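Substrate-binding protein (Synechococcus sp., PDB 6WPN) probably binds oligosaccharides or related sugars in the periplasm, serving as the solute-capturing component of a transport system. Local coordinates at residues R163-V168 / A226-L231; V186-D191 / Q398-M403; R154-S159 / E177-Y182; E266-I271 / A362-A367. One frame throughout, in Å; residues are numbered along the deposited sequence. Where two conformers were deposited one is given.

Contact 1 (R163-V168 / A226-L231); sequences RRWDEV and AFWTDL
Phe-227 reaches from its helix to the 3-10 turn of Trp-165 and the start of helix 168-179 at Val-168, and its ring can be followed outward atom by atom. With CG anti to the backbone N (chi1 179°), the CB-CG bond carries the phenyl group across to the turn. Along one flank, CD1 lies over the centre of the Trp-228 indole, 3.6 Å above its plane, so these two consecutive aromatic residues of the helix pack on each other as well as on the turn. On the other flank, Phe-227 CE2 comes within 3.6 Å of Trp-165 O, the same oxygen that takes the 3-10 bond from Val-168 N. At the tip, CZ shares that carbonyl, meets Val-168 CB at 4.1 Å near the plane of the phenyl ring, and lies 4.2 Å from Trp-165 CE3.

Beside it the two indoles form an offset edge-to-face pair. The edge of Trp-228 is directed toward the face of Trp-165, with six-membered ring centroids 5.5 Å apart and planes at 69°. The tightest approach in the pair is Trp-165 CZ3 to Trp-228 CH2, at 3.5 Å. Val-168 CG1 and Leu-231 CD1 add a looser apolar touch at 4.4 Å.

Trp-165 NE1 is hydrogen-bonded to Gln-202 OE1, which ties the indole to the end of helix 195-202, while Trp-228 makes a weak bond to Ser-199 of the same helix. The turn leads directly into helix 168-179, and Trp-228, on helix 219-233, also packs against Leu-399 and Met-403 of helix 388-403.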
loop_
_atom_site.group_PDB
_atom_site.type_symbol
_atom_site.label_atom_id
_atom_site.label_comp_id
_atom_site.label_asym_id
_atom_site.label_seq_id
_atom_site.Cartn_x
_atom_site.Cartn_y
_atom_site.Cartn_z
ATOM N N ARG A 163 4.847 -6.817 17.908
ATOM C CA ARG A 163 5.268 -6.945 16.526
ATOM C C ARG A 163 4.542 -8.052 15.785
ATOM O O ARG A 163 4.669 -8.137 14.560
ATOM C CB ARG A 163 6.783 -7.175 16.440
ATOM C CG ARG A 163 7.592 -5.977 16.889
ATOM C CD ARG A 163 8.941 -6.409 17.403
ATOM N NE ARG A 163 9.865 -6.720 16.316
ATOM C CZ ARG A 163 11.149 -7.010 16.498
ATOM N NH1 ARG A 163 11.652 -7.028 17.727
ATOM N NH2 ARG A 163 11.926 -7.283 15.454
ATOM N N ARG A 164 3.784 -8.889 16.480
ATOM C CA ARG A 164 2.977 -9.917 15.849
ATOM C C ARG A 164 1.521 -9.748 16.268
ATOM O O ARG A 164 1.226 -9.220 17.344
ATOM C CB ARG A 164 3.524 -11.308 16.188
ATOM C CG ARG A 164 4.858 -11.558 15.489
ATOM C CD ARG A 164 5.562 -12.829 15.927
ATOM N NE ARG A 164 6.896 -12.907 15.329
ATOM C CZ ARG A 164 7.699 -13.969 15.396
ATOM N NH1 ARG A 164 7.317 -15.062 16.046
ATOM N NH2 ARG A 164 8.893 -13.938 14.811
ATOM N N TRP A 165 0.610 -10.189 15.391
ATOM C CA TRP A 165 -0.815 -9.930 15.594
ATOM C C TRP A 165 -1.380 -10.627 16.832
ATOM O O TRP A 165 -2.285 -10.084 17.478
ATOM C CB TRP A 165 -1.612 -10.344 14.353
ATOM C CG TRP A 165 -1.466 -9.411 13.186
ATOM C CD1 TRP A 165 -0.764 -9.640 12.042
ATOM C CD2 TRP A 165 -2.040 -8.104 13.051
ATOM N NE1 TRP A 165 -0.867 -8.559 11.199
ATOM C CE2 TRP A 165 -1.644 -7.601 11.795
ATOM C CE3 TRP A 165 -2.851 -7.310 13.868
ATOM C CZ2 TRP A 165 -2.025 -6.342 11.339
ATOM C CZ3 TRP A 165 -3.230 -6.060 13.414
ATOM C CH2 TRP A 165 -2.817 -5.589 12.160
ATOM N N ASP A 166 -0.877 -11.813 17.187
ATOM C CA ASP A 166 -1.416 -12.489 18.363
ATOM C C ASP A 166 -1.047 -11.796 19.675
ATOM O O ASP A 166 -1.544 -12.199 20.733
ATOM C CB ASP A 166 -0.952 -13.948 18.403
ATOM C CG ASP A 166 0.558 -14.084 18.426
ATOM O OD1 ASP A 166 1.174 -13.727 19.453
ATOM O OD2 ASP A 166 1.131 -14.571 17.428
ATOM N N GLU A 167 -0.186 -10.786 19.637
ATOM C CA GLU A 167 0.120 -9.971 20.801
ATOM C C GLU A 167 -0.674 -8.671 20.827
ATOM O O GLU A 167 -0.581 -7.922 21.804
ATOM C CB GLU A 167 1.621 -9.683 20.855
ATOM C CG GLU A 167 2.452 -10.919 21.151
ATOM C CD GLU A 167 3.932 -10.709 20.912
ATOM O OE1 GLU A 167 4.316 -9.584 20.535
ATOM O OE2 GLU A 167 4.712 -11.669 21.112
ATOM N N VAL A 168 -1.446 -8.390 19.781
ATOM C CA VAL A 168 -2.221 -7.154 19.672
ATOM C C VAL A 168 -3.338 -7.079 20.710
ATOM O O VAL A 168 -3.503 -6.015 21.328
ATOM C CB VAL A 168 -2.788 -6.976 18.253
ATOM C CG1 VAL A 168 -3.833 -5.873 18.241
ATOM C CG2 VAL A 168 -1.679 -6.632 17.279
ATOM N N ALA A 226 -13.144 -13.720 13.866
ATOM C CA ALA A 226 -13.381 -13.596 15.301
ATOM C C ALA A 226 -12.393 -12.630 15.942
ATOM O O ALA A 226 -12.742 -11.905 16.881
ATOM C CB ALA A 226 -13.298 -14.969 15.966
ATOM N N PHE A 227 -11.151 -12.620 15.455
ATOM C CA PHE A 227 -10.143 -11.709 15.981
ATOM C C PHE A 227 -10.627 -10.266 15.925
ATOM O O PHE A 227 -10.652 -9.563 16.942
ATOM C CB PHE A 227 -8.840 -11.879 15.193
ATOM C CG PHE A 227 -7.723 -10.960 15.624
ATOM C CD1 PHE A 227 -7.537 -9.734 15.002
ATOM C CD2 PHE A 227 -6.843 -11.336 16.631
ATOM C CE1 PHE A 227 -6.508 -8.890 15.384
ATOM C CE2 PHE A 227 -5.805 -10.500 17.018
ATOM C CZ PHE A 227 -5.637 -9.272 16.394
ATOM N N TRP A 228 -11.046 -9.820 14.741
ATOM C CA TRP A 228 -11.444 -8.429 14.567
ATOM C C TRP A 228 -12.807 -8.152 15.185
ATOM O O TRP A 228 -13.036 -7.068 15.733
ATOM C CB TRP A 228 -11.429 -8.080 13.082
ATOM C CG TRP A 228 -10.039 -8.055 12.551
ATOM C CD1 TRP A 228 -9.460 -8.962 11.715
ATOM C CD2 TRP A 228 -9.037 -7.082 12.846
ATOM N NE1 TRP A 228 -8.155 -8.607 11.462
ATOM C CE2 TRP A 228 -7.873 -7.455 12.145
ATOM C CE3 TRP A 228 -9.010 -5.928 13.637
ATOM C CZ2 TRP A 228 -6.700 -6.711 12.205
ATOM C CZ3 TRP A 228 -7.844 -5.195 13.696
ATOM C CH2 TRP A 228 -6.707 -5.587 12.984
ATOM N N THR A 229 -13.723 -9.119 15.117
ATOM C CA THR A 229 -15.027 -8.939 15.745
ATOM C C THR A 229 -14.880 -8.736 17.248
ATOM O O THR A 229 -15.435 -7.790 17.818
ATOM C CB THR A 229 -15.917 -10.148 15.458
ATOM O OG1 THR A 229 -16.110 -10.275 14.045
ATOM C CG2 THR A 229 -17.273 -9.984 16.139
ATOM N N ASP A 230 -14.101 -9.604 17.901
ATOM C CA ASP A 230 -13.947 -9.532 19.350
ATOM C C ASP A 230 -13.224 -8.257 19.777
ATOM O O ASP A 230 -13.562 -7.662 20.806
ATOM C CB ASP A 230 -13.195 -10.766 19.854
ATOM C CG ASP A 230 -13.979 -12.052 19.654
ATOM O OD1 ASP A 230 -15.226 -11.994 19.568
ATOM O OD2 ASP A 230 -13.345 -13.129 19.586
ATOM N N LEU A 231 -12.231 -7.818 19.005
ATOM C CA LEU A 231 -11.553 -6.568 19.335
ATOM C C LEU A 231 -12.538 -5.404 19.348
ATOM O O LEU A 231 -12.551 -4.595 20.281
ATOM C CB LEU A 231 -10.418 -6.301 18.344
ATOM C CG LEU A 231 -9.100 -7.055 18.535
ATOM C CD1 LEU A 231 -8.077 -6.576 17.525
ATOM C CD2 LEU A 231 -8.570 -6.887 19.938
#

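Contact 2 (V186-D191 / Q398-M403); sequences VTVVPD and QLQRAM
Val-188 points its branches at three residues on one side of helix 388-403: Leu-399, Gln-400 and Met-403. Its CG1 sits between the backbone N and the carbonyl carbon (chi1 68°), normally the crowded position for a valine branch, and this sends the two methyls to different partners. CG1 runs alongside Met-403, modelled as selenomethionine; the two side chains slide past each other in opposite directions, and CG1 lies 4.0 Å from SE. CG2 meets Leu-399 CD2, also at 4.0 Å, with the valine and leucine branches crossing at a slant. Gln-400 stretches out fully between the helix and the loop, bringing its amide end next to the Val-188 carbonyl and the ring of Pro-190. The contact thus combines apolar packing of the valine methyls with a glutamine amide set against the loop backbone.

The loop is shaped from within by an ST turn: Val-189 N donates to Thr-187 OG1 at 3.2 Å and 168°, nearly straight, and that hydroxyl is also bonded to Gln-244 O.

Val-188 pairs through its backbone with Val-241, and Pro-190 O accepts from Gln-392 nearer the start of helix 388-403. Leu-196 of helix 195-202 packs on both Val-188 and Leu-399, while Gln-398 faces helix 409-427, so helix 388-403 lies between the loop and the C-terminal helix.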
loop_
_atom_site.group_PDB
_atom_site.type_symbol
_atom_site.label_atom_id
_atom_site.label_comp_id
_atom_site.label_asym_id
_atom_site.label_seq_id
_atom_site.Cartn_x
_atom_site.Cartn_y
_atom_site.Cartn_z
ATOM N N VAL A 186 -7.476 0.011 12.467
ATOM C CA VAL A 186 -7.514 -0.628 11.156
ATOM C C VAL A 186 -8.924 -0.465 10.606
ATOM O O VAL A 186 -9.892 -0.936 11.213
ATOM C CB VAL A 186 -7.102 -2.105 11.223
ATOM C CG1 VAL A 186 -7.181 -2.736 9.844
ATOM C CG2 VAL A 186 -5.697 -2.234 11.794
ATOM N N THR A 187 -9.037 0.210 9.466
ATOM C CA THR A 187 -10.340 0.532 8.914
ATOM C C THR A 187 -10.984 -0.698 8.281
ATOM O O THR A 187 -10.308 -1.583 7.747
ATOM C CB THR A 187 -10.232 1.654 7.879
ATOM O OG1 THR A 187 -11.546 2.040 7.459
ATOM C CG2 THR A 187 -9.427 1.201 6.659
ATOM N N VAL A 188 -12.311 -0.750 8.361
ATOM C CA VAL A 188 -13.103 -1.784 7.713
ATOM C C VAL A 188 -14.096 -1.162 6.725
ATOM O O VAL A 188 -15.095 -1.773 6.356
ATOM C CB VAL A 188 -13.780 -2.689 8.769
ATOM C CG1 VAL A 188 -14.842 -1.943 9.539
ATOM C CG2 VAL A 188 -14.334 -3.977 8.164
ATOM N N VAL A 189 -13.812 0.063 6.287
ATOM C CA VAL A 189 -14.567 0.726 5.227
ATOM C C VAL A 189 -14.224 -0.008 3.936
ATOM O O VAL A 189 -13.044 -0.055 3.556
ATOM C CB VAL A 189 -14.245 2.227 5.157
ATOM C CG1 VAL A 189 -14.836 2.847 3.898
ATOM C CG2 VAL A 189 -14.779 2.930 6.395
ATOM N N PRO A 190 -15.214 -0.582 3.240
ATOM C CA PRO A 190 -14.915 -1.572 2.183
ATOM C C PRO A 190 -13.813 -1.211 1.200
ATOM O O PRO A 190 -12.875 -1.997 1.024
ATOM C CB PRO A 190 -16.268 -1.715 1.477
ATOM C CG PRO A 190 -17.266 -1.477 2.554
ATOM C CD PRO A 190 -16.662 -0.428 3.461
ATOM N N ASP A 191 -13.885 -0.051 0.555
ATOM C CA ASP A 191 -12.880 0.274 -0.449
ATOM C C ASP A 191 -11.936 1.374 0.015
ATOM O O ASP A 191 -11.678 2.336 -0.716
ATOM C CB ASP A 191 -13.531 0.615 -1.787
ATOM C CG ASP A 191 -13.847 -0.633 -2.602
ATOM O OD1 ASP A 191 -13.247 -1.694 -2.309
ATOM O OD2 ASP A 191 -14.676 -0.559 -3.534
ATOM N N GLN A 398 -19.354 -7.757 5.537
ATOM C CA GLN A 398 -19.829 -8.791 6.453
ATOM C C GLN A 398 -19.144 -8.681 7.811
ATOM O O GLN A 398 -19.790 -8.834 8.853
ATOM C CB GLN A 398 -19.612 -10.179 5.847
ATOM C CG GLN A 398 -20.450 -10.457 4.605
ATOM C CD GLN A 398 -21.918 -10.112 4.795
ATOM O OE1 GLN A 398 -22.520 -10.425 5.825
ATOM N NE2 GLN A 398 -22.507 -9.471 3.791
ATOM N N LEU A 399 -17.838 -8.411 7.820
ATOM C CA LEU A 399 -17.146 -8.229 9.091
ATOM C C LEU A 399 -17.742 -7.057 9.855
ATOM O O LEU A 399 -17.893 -7.112 11.081
ATOM C CB LEU A 399 -15.653 -8.011 8.849
ATOM C CG LEU A 399 -14.788 -7.764 10.089
ATOM C CD1 LEU A 399 -14.897 -8.925 11.059
ATOM C CD2 LEU A 399 -13.342 -7.542 9.699
ATOM N N GLN A 400 -18.148 -6.016 9.130
ATOM C CA GLN A 400 -18.754 -4.851 9.756
ATOM C C GLN A 400 -20.063 -5.207 10.448
ATOM O O GLN A 400 -20.341 -4.724 11.552
ATOM C CB GLN A 400 -18.970 -3.779 8.694
ATOM C CG GLN A 400 -19.280 -2.408 9.215
ATOM C CD GLN A 400 -19.189 -1.371 8.114
ATOM O OE1 GLN A 400 -18.302 -1.438 7.259
ATOM N NE2 GLN A 400 -20.108 -0.407 8.125
ATOM N N ARG A 401 -20.873 -6.065 9.824
ATOM C CA ARG A 401 -22.107 -6.513 10.460
ATOM C C ARG A 401 -21.830 -7.295 11.737
ATOM O O ARG A 401 -22.616 -7.230 12.688
ATOM C CB ARG A 401 -22.920 -7.374 9.494
ATOM C CG ARG A 401 -23.362 -6.665 8.231
ATOM C CD ARG A 401 -24.048 -7.645 7.309
ATOM N NE ARG A 401 -25.335 -8.064 7.843
ATOM C CZ ARG A 401 -26.010 -9.124 7.413
ATOM N NH1 ARG A 401 -25.503 -9.883 6.454
ATOM N NH2 ARG A 401 -27.190 -9.424 7.943
ATOM N N ALA A 402 -20.733 -8.049 11.772
ATOM C CA ALA A 402 -20.417 -8.828 12.961
ATOM C C ALA A 402 -19.846 -7.959 14.072
ATOM O O ALA A 402 -20.108 -8.219 15.252
ATOM C CB ALA A 402 -19.438 -9.948 12.614
HETATM N N MSE A 403 -19.081 -6.931 13.723
HETATM C CA MSE A 403 -18.505 -6.035 14.717
HETATM C C MSE A 403 -19.588 -5.230 15.414
HETATM O O MSE A 403 -19.519 -5.000 16.621
HETATM C CB MSE A 403 -17.492 -5.094 14.070
HETATM C CG MSE A 403 -16.180 -5.756 13.699
HETATM SE SE MSE A 403 -15.113 -4.586 12.572
HETATM C CE MSE A 403 -13.367 -4.818 13.420
#

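Contact 3 (R154-S159 / E177-Y182); sequences RQAGLS and ERTGRY
A Schellman motif closes helix 150-155 at Gly-157, and the end of helix 168-179 packs against it through Arg-178 and Thr-179. Gly-157 has positive phi (73°), and a CB there would fall 2.4 Å from Arg-178 NH1, a clash; instead its CA lies over one face of the guanidinium, 3.9 Å from NH1. The arginine chain runs along the turn, with CD 3.1 Å from Ala-156 O.

Thr-179 holds CG2 anti to its carbonyl carbon (chi1 74°), which turns the methyl to the turn, 3.5 Å from Ala-156 N and against Ala-156 CB and Gln-155 CG, while the extended glutamine lies askew over the threonine. Thr-179 OG1, bonded to Ile-175 O, also accepts from Arg-181 N at 3.1 Å, an ST turn. An alanine here lacks both OG1 and CG2, which would probably leave Arg-181 N without its side-chain partner and open a gap against Ala-156 and Gln-155. Arg-181 NH1 reaches back to Thr-179 O.

Further along, Arg-181 forms a salt bridge with Glu-257. Ala-156 and Leu-158 rest on Ile-175, so the turn after helix 150-155 lies along the last turns of helix 168-179.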
loop_
_atom_site.group_PDB
_atom_site.type_symbol
_atom_site.label_atom_id
_atom_site.label_comp_id
_atom_site.label_asym_id
_atom_site.label_seq_id
_atom_site.Cartn_x
_atom_site.Cartn_y
_atom_site.Cartn_z
ATOM N N ARG A 154 4.304 4.411 28.064
ATOM C CA ARG A 154 4.665 4.575 29.469
ATOM C C ARG A 154 3.438 4.841 30.343
ATOM O O ARG A 154 3.366 4.359 31.480
ATOM C CB ARG A 154 5.688 5.701 29.631
ATOM C CG ARG A 154 7.108 5.343 29.189
ATOM C CD ARG A 154 8.108 6.436 29.560
ATOM N NE ARG A 154 7.957 7.637 28.738
ATOM C CZ ARG A 154 7.283 8.721 29.111
ATOM N NH1 ARG A 154 6.680 8.765 30.292
ATOM N NH2 ARG A 154 7.202 9.765 28.291
ATOM N N GLN A 155 2.463 5.604 29.832
ATOM C CA GLN A 155 1.222 5.817 30.574
ATOM C C GLN A 155 0.465 4.505 30.775
ATOM O O GLN A 155 -0.152 4.296 31.824
ATOM C CB GLN A 155 0.345 6.855 29.850
ATOM C CG GLN A 155 -0.931 7.215 30.602
ATOM C CD GLN A 155 -1.745 8.287 29.903
ATOM O OE1 GLN A 155 -1.423 8.666 28.764
ATOM N NE2 GLN A 155 -2.804 8.747 30.528
ATOM N N ALA A 156 0.541 3.586 29.815
ATOM C CA ALA A 156 -0.114 2.289 29.953
ATOM C C ALA A 156 0.725 1.260 30.708
ATOM O O ALA A 156 0.274 0.121 30.888
ATOM C CB ALA A 156 -0.457 1.745 28.571
ATOM N N GLY A 157 1.917 1.632 31.170
ATOM C CA GLY A 157 2.761 0.669 31.842
ATOM C C GLY A 157 3.370 -0.331 30.894
ATOM O O GLY A 157 3.541 -1.496 31.260
ATOM N N LEU A 158 3.675 0.084 29.668
ATOM C CA LEU A 158 4.268 -0.784 28.664
ATOM C C LEU A 158 5.616 -0.219 28.244
ATOM O O LEU A 158 5.840 0.995 28.287
ATOM C CB LEU A 158 3.360 -0.926 27.444
ATOM C CG LEU A 158 1.936 -1.382 27.745
ATOM C CD1 LEU A 158 1.080 -1.331 26.479
ATOM C CD2 LEU A 158 1.949 -2.783 28.328
ATOM N N SER A 159 6.515 -1.112 27.834
ATOM C CA SER A 159 7.839 -0.699 27.406
ATOM C C SER A 159 8.048 -0.768 25.901
ATOM O O SER A 159 8.984 -0.137 25.402
ATOM C CB SER A 159 8.917 -1.539 28.110
ATOM O OG SER A 159 8.711 -2.927 27.918
ATOM N N GLU A 177 -7.433 0.434 28.929
ATOM C CA GLU A 177 -7.883 0.542 30.307
ATOM C C GLU A 177 -7.012 1.460 31.145
ATOM O O GLU A 177 -7.525 2.120 32.055
ATOM C CB GLU A 177 -7.939 -0.850 30.943
ATOM C CG GLU A 177 -8.906 -1.793 30.241
ATOM C CD GLU A 177 -8.909 -3.195 30.828
ATOM O OE1 GLU A 177 -8.139 -3.452 31.781
ATOM O OE2 GLU A 177 -9.684 -4.043 30.334
ATOM N N ARG A 178 -5.715 1.547 30.852
ATOM C CA ARG A 178 -4.839 2.368 31.674
ATOM C C ARG A 178 -4.681 3.791 31.153
ATOM O O ARG A 178 -4.376 4.689 31.945
ATOM C CB ARG A 178 -3.464 1.703 31.819
ATOM C CG ARG A 178 -3.535 0.317 32.456
ATOM C CD ARG A 178 -2.162 -0.254 32.798
ATOM N NE ARG A 178 -1.572 0.387 33.976
ATOM C CZ ARG A 178 -0.457 -0.023 34.581
ATOM N NH1 ARG A 178 0.201 -1.082 34.126
ATOM N NH2 ARG A 178 0.001 0.622 35.644
ATOM N N THR A 179 -4.920 4.032 29.861
ATOM C CA THR A 179 -4.816 5.374 29.303
ATOM C C THR A 179 -6.107 5.892 28.702
ATOM O O THR A 179 -6.211 7.102 28.469
ATOM C CB THR A 179 -3.755 5.435 28.196
ATOM O OG1 THR A 179 -4.273 4.797 27.027
ATOM C CG2 THR A 179 -2.494 4.718 28.616
ATOM N N GLY A 180 -7.082 5.024 28.431
ATOM C CA GLY A 180 -8.288 5.431 27.754
ATOM C C GLY A 180 -8.137 5.653 26.270
ATOM O O GLY A 180 -9.151 5.779 25.571
ATOM N N ARG A 181 -6.915 5.665 25.753
ATOM C CA ARG A 181 -6.678 5.851 24.335
ATOM C C ARG A 181 -6.724 4.498 23.633
ATOM O O ARG A 181 -6.930 3.454 24.252
ATOM C CB ARG A 181 -5.338 6.553 24.107
ATOM C CG ARG A 181 -5.388 8.074 24.152
ATOM C CD ARG A 181 -5.817 8.610 25.504
ATOM N NE ARG A 181 -5.808 10.066 25.543
ATOM C CZ ARG A 181 -6.202 10.797 26.583
ATOM N NH1 ARG A 181 -6.666 10.202 27.677
ATOM N NH2 ARG A 181 -6.141 12.121 26.526
ATOM N N TYR A 182 -6.542 4.511 22.319
ATOM C CA TYR A 182 -6.662 3.308 21.508
ATOM C C TYR A 182 -5.294 2.806 21.064
ATOM O O TYR A 182 -4.405 3.597 20.733
ATOM C CB TYR A 182 -7.571 3.582 20.304
ATOM C CG TYR A 182 -9.011 3.760 20.725
ATOM C CD1 TYR A 182 -9.829 2.660 20.950
ATOM C CD2 TYR A 182 -9.538 5.029 20.954
ATOM C CE1 TYR A 182 -11.142 2.817 21.358
ATOM C CE2 TYR A 182 -10.853 5.197 21.364
ATOM C CZ TYR A 182 -11.646 4.085 21.563
ATOM O OH TYR A 182 -12.952 4.230 21.971
#

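Contact 4 (E266-I271 / A362-A367); sequences EFLRSI and AQIRDA
Leu-268 and Ile-364 are brought together by different first torsions: Leu-268 holds CG anti to the backbone N (chi1 -171°), while Ile-364 holds CG1 anti to its carbonyl carbon (chi1 -66°). The two side chains slide past each other in opposite directions, with Ile-364 CD1 3.7 Å from Leu-268 CG. The leucine tip reaches the facing side of the neighbouring helix, crossing Gln-363 at about a right angle: its CD2 touches Gln-363 CG at 3.7 Å and Ala-367 CB at 3.9 Å.

Arg-269, in one of its two deposited conformers, bends at chi2 and chi3 so that the guanidinium turns one face to Ile-364, whose CG1 lies over its centre 3.7 Å above the plane. Because the alternative conformer may differ, this guanidinium-on-isoleucine contact is less certain than the leucine packing. Replacing Leu-268 with an alanine is likely to open a gap between Ile-364, Gln-363 and Ala-367, since no branch would remain to fill it. Gln-363 is held from elsewhere: its amide bonds to Ala-279 O and to Gln-272.

The helices run nearly antiparallel, their short segments at 159° and 9.6 Å apart at closest approach. Leu-268 and Ala-367 both rest on Pro-284 of strand 282-285, which packs against both helices, while on another side of helix 265-274 Phe-267 and Ile-271 pack on helix 246-254.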
loop_
_atom_site.group_PDB
_atom_site.type_symbol
_atom_site.label_atom_id
_atom_site.label_comp_id
_atom_site.label_asym_id
_atom_site.label_seq_id
_atom_site.Cartn_x
_atom_site.Cartn_y
_atom_site.Cartn_z
ATOM N N GLU A 266 7.483 9.074 5.195
ATOM C CA GLU A 266 7.123 10.378 4.646
ATOM C C GLU A 266 6.076 11.063 5.507
ATOM O O GLU A 266 6.130 12.284 5.716
ATOM C CB GLU A 266 6.601 10.224 3.222
ATOM C CG GLU A 266 6.051 11.496 2.584
ATOM C CD GLU A 266 7.127 12.512 2.210
ATOM O OE1 GLU A 266 8.320 12.262 2.490
ATOM O OE2 GLU A 266 6.786 13.567 1.626
ATOM N N PHE A 267 5.117 10.300 6.021
ATOM C CA PHE A 267 4.132 10.905 6.894
ATOM C C PHE A 267 4.734 11.342 8.222
ATOM O O PHE A 267 4.180 12.226 8.884
ATOM C CB PHE A 267 2.979 9.940 7.133
ATOM C CG PHE A 267 1.916 10.515 7.987
ATOM C CD1 PHE A 267 1.223 11.636 7.569
ATOM C CD2 PHE A 267 1.627 9.968 9.222
ATOM C CE1 PHE A 267 0.248 12.193 8.358
ATOM C CE2 PHE A 267 0.643 10.519 10.014
ATOM C CZ PHE A 267 -0.036 11.637 9.588
ATOM N N LEU A 268 5.870 10.760 8.612
ATOM C CA LEU A 268 6.516 11.168 9.852
ATOM C C LEU A 268 6.973 12.621 9.798
ATOM O O LEU A 268 6.946 13.313 10.823
ATOM C CB LEU A 268 7.683 10.229 10.164
ATOM C CG LEU A 268 8.375 10.339 11.526
ATOM C CD1 LEU A 268 7.372 10.470 12.666
ATOM C CD2 LEU A 268 9.274 9.131 11.736
ATOM N N ARG A 269 7.382 13.111 8.624
ATOM C CA ARG A 269 7.826 14.500 8.532
ATOM C C ARG A 269 6.659 15.468 8.699
ATOM O O ARG A 269 6.819 16.543 9.288
ATOM C CB ARG A 269 8.547 14.750 7.205
ATOM C CG ARG A 269 9.090 16.175 7.045
ATOM C CD ARG A 269 10.369 16.419 7.861
ATOM N NE ARG A 269 11.571 15.937 7.177
ATOM C CZ ARG A 269 12.803 15.997 7.679
ATOM N NH1 ARG A 269 13.013 16.516 8.882
ATOM N NH2 ARG A 269 13.829 15.531 6.978
ATOM N N SER A 270 5.476 15.109 8.193
ATOM C CA SER A 270 4.316 15.970 8.398
ATOM C C SER A 270 3.832 15.911 9.840
ATOM O O SER A 270 3.304 16.903 10.354
ATOM C CB SER A 270 3.193 15.600 7.427
ATOM O OG SER A 270 2.876 14.228 7.518
ATOM N N ILE A 271 4.016 14.773 10.514
ATOM C CA ILE A 271 3.762 14.718 11.951
ATOM C C ILE A 271 4.703 15.666 12.680
ATOM O O ILE A 271 4.302 16.364 13.620
ATOM C CB ILE A 271 3.914 13.278 12.474
ATOM C CG1 ILE A 271 2.833 12.371 11.898
ATOM C CG2 ILE A 271 3.878 13.245 13.998
ATOM C CD1 ILE A 271 2.966 10.932 12.368
ATOM N N ALA A 362 17.254 12.922 12.374
ATOM C CA ALA A 362 17.656 11.600 12.839
ATOM C C ALA A 362 16.462 10.657 12.902
ATOM O O ALA A 362 16.564 9.489 12.509
ATOM C CB ALA A 362 18.341 11.706 14.201
ATOM N N GLN A 363 15.320 11.152 13.387
ATOM C CA GLN A 363 14.104 10.348 13.405
ATOM C C GLN A 363 13.697 9.925 11.998
ATOM O O GLN A 363 13.353 8.760 11.767
ATOM C CB GLN A 363 12.979 11.133 14.080
ATOM C CG GLN A 363 11.706 10.343 14.308
ATOM C CD GLN A 363 10.646 11.173 15.000
ATOM O OE1 GLN A 363 10.356 12.294 14.586
ATOM N NE2 GLN A 363 10.080 10.637 16.074
ATOM N N ILE A 364 13.734 10.860 11.042
ATOM C CA ILE A 364 13.360 10.542 9.663
ATOM C C ILE A 364 14.334 9.535 9.071
ATOM O O ILE A 364 13.945 8.631 8.321
ATOM C CB ILE A 364 13.297 11.825 8.810
ATOM C CG1 ILE A 364 12.170 12.741 9.287
ATOM C CG2 ILE A 364 13.138 11.484 7.336
ATOM C CD1 ILE A 364 10.834 12.054 9.405
ATOM N N ARG A 365 15.615 9.678 9.400
ATOM C CA ARG A 365 16.611 8.728 8.932
ATOM C C ARG A 365 16.370 7.346 9.533
ATOM O O ARG A 365 16.484 6.334 8.832
ATOM C CB ARG A 365 18.009 9.258 9.268
ATOM C CG ARG A 365 19.172 8.440 8.747
ATOM C CD ARG A 365 19.646 7.455 9.785
ATOM N NE ARG A 365 20.927 6.862 9.420
ATOM C CZ ARG A 365 22.067 7.105 10.056
ATOM N NH1 ARG A 365 22.080 7.933 11.097
ATOM N NH2 ARG A 365 23.190 6.515 9.658
ATOM N N ASP A 366 16.018 7.289 10.825
ATOM C CA ASP A 366 15.715 6.012 11.467
ATOM C C ASP A 366 14.546 5.311 10.790
ATOM O O ASP A 366 14.553 4.083 10.634
ATOM C CB ASP A 366 15.400 6.210 12.952
ATOM C CG ASP A 366 16.574 6.752 13.746
ATOM O OD1 ASP A 366 17.736 6.589 13.301
ATOM O OD2 ASP A 366 16.330 7.332 14.830
ATOM N N ALA A 367 13.520 6.070 10.401
ATOM C CA ALA A 367 12.356 5.457 9.775
ATOM C C ALA A 367 12.690 4.949 8.378
ATOM O O ALA A 367 12.348 3.816 8.025
ATOM C CB ALA A 367 11.202 6.457 9.734
#

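How the contacts relate
Contacts 1 and 2 are joined where helix 219-233 packs on helix 388-403: their centres are 15 Å apart and they touch directly, Trp-228 O lying 3.2 Å from Met-403 CE and Thr-229 OG1 3.5 Å from Leu-399 CD1, while Trp-228 also meets Val-186. Contact 3 joins them through the sequence alone, since helix 168-179 starts in the turn of contact 1 and its far end, in contact 3, leads toward the loop of contact 2. Contact 4 stands apart, its nearest atoms about 13 Å from contacts 1 and 3 and about 14 Å from contact 2. An ethanediol, probably from the crystallisation liquor, lies about 4 Å from the Gln-363 side chain in contact 4.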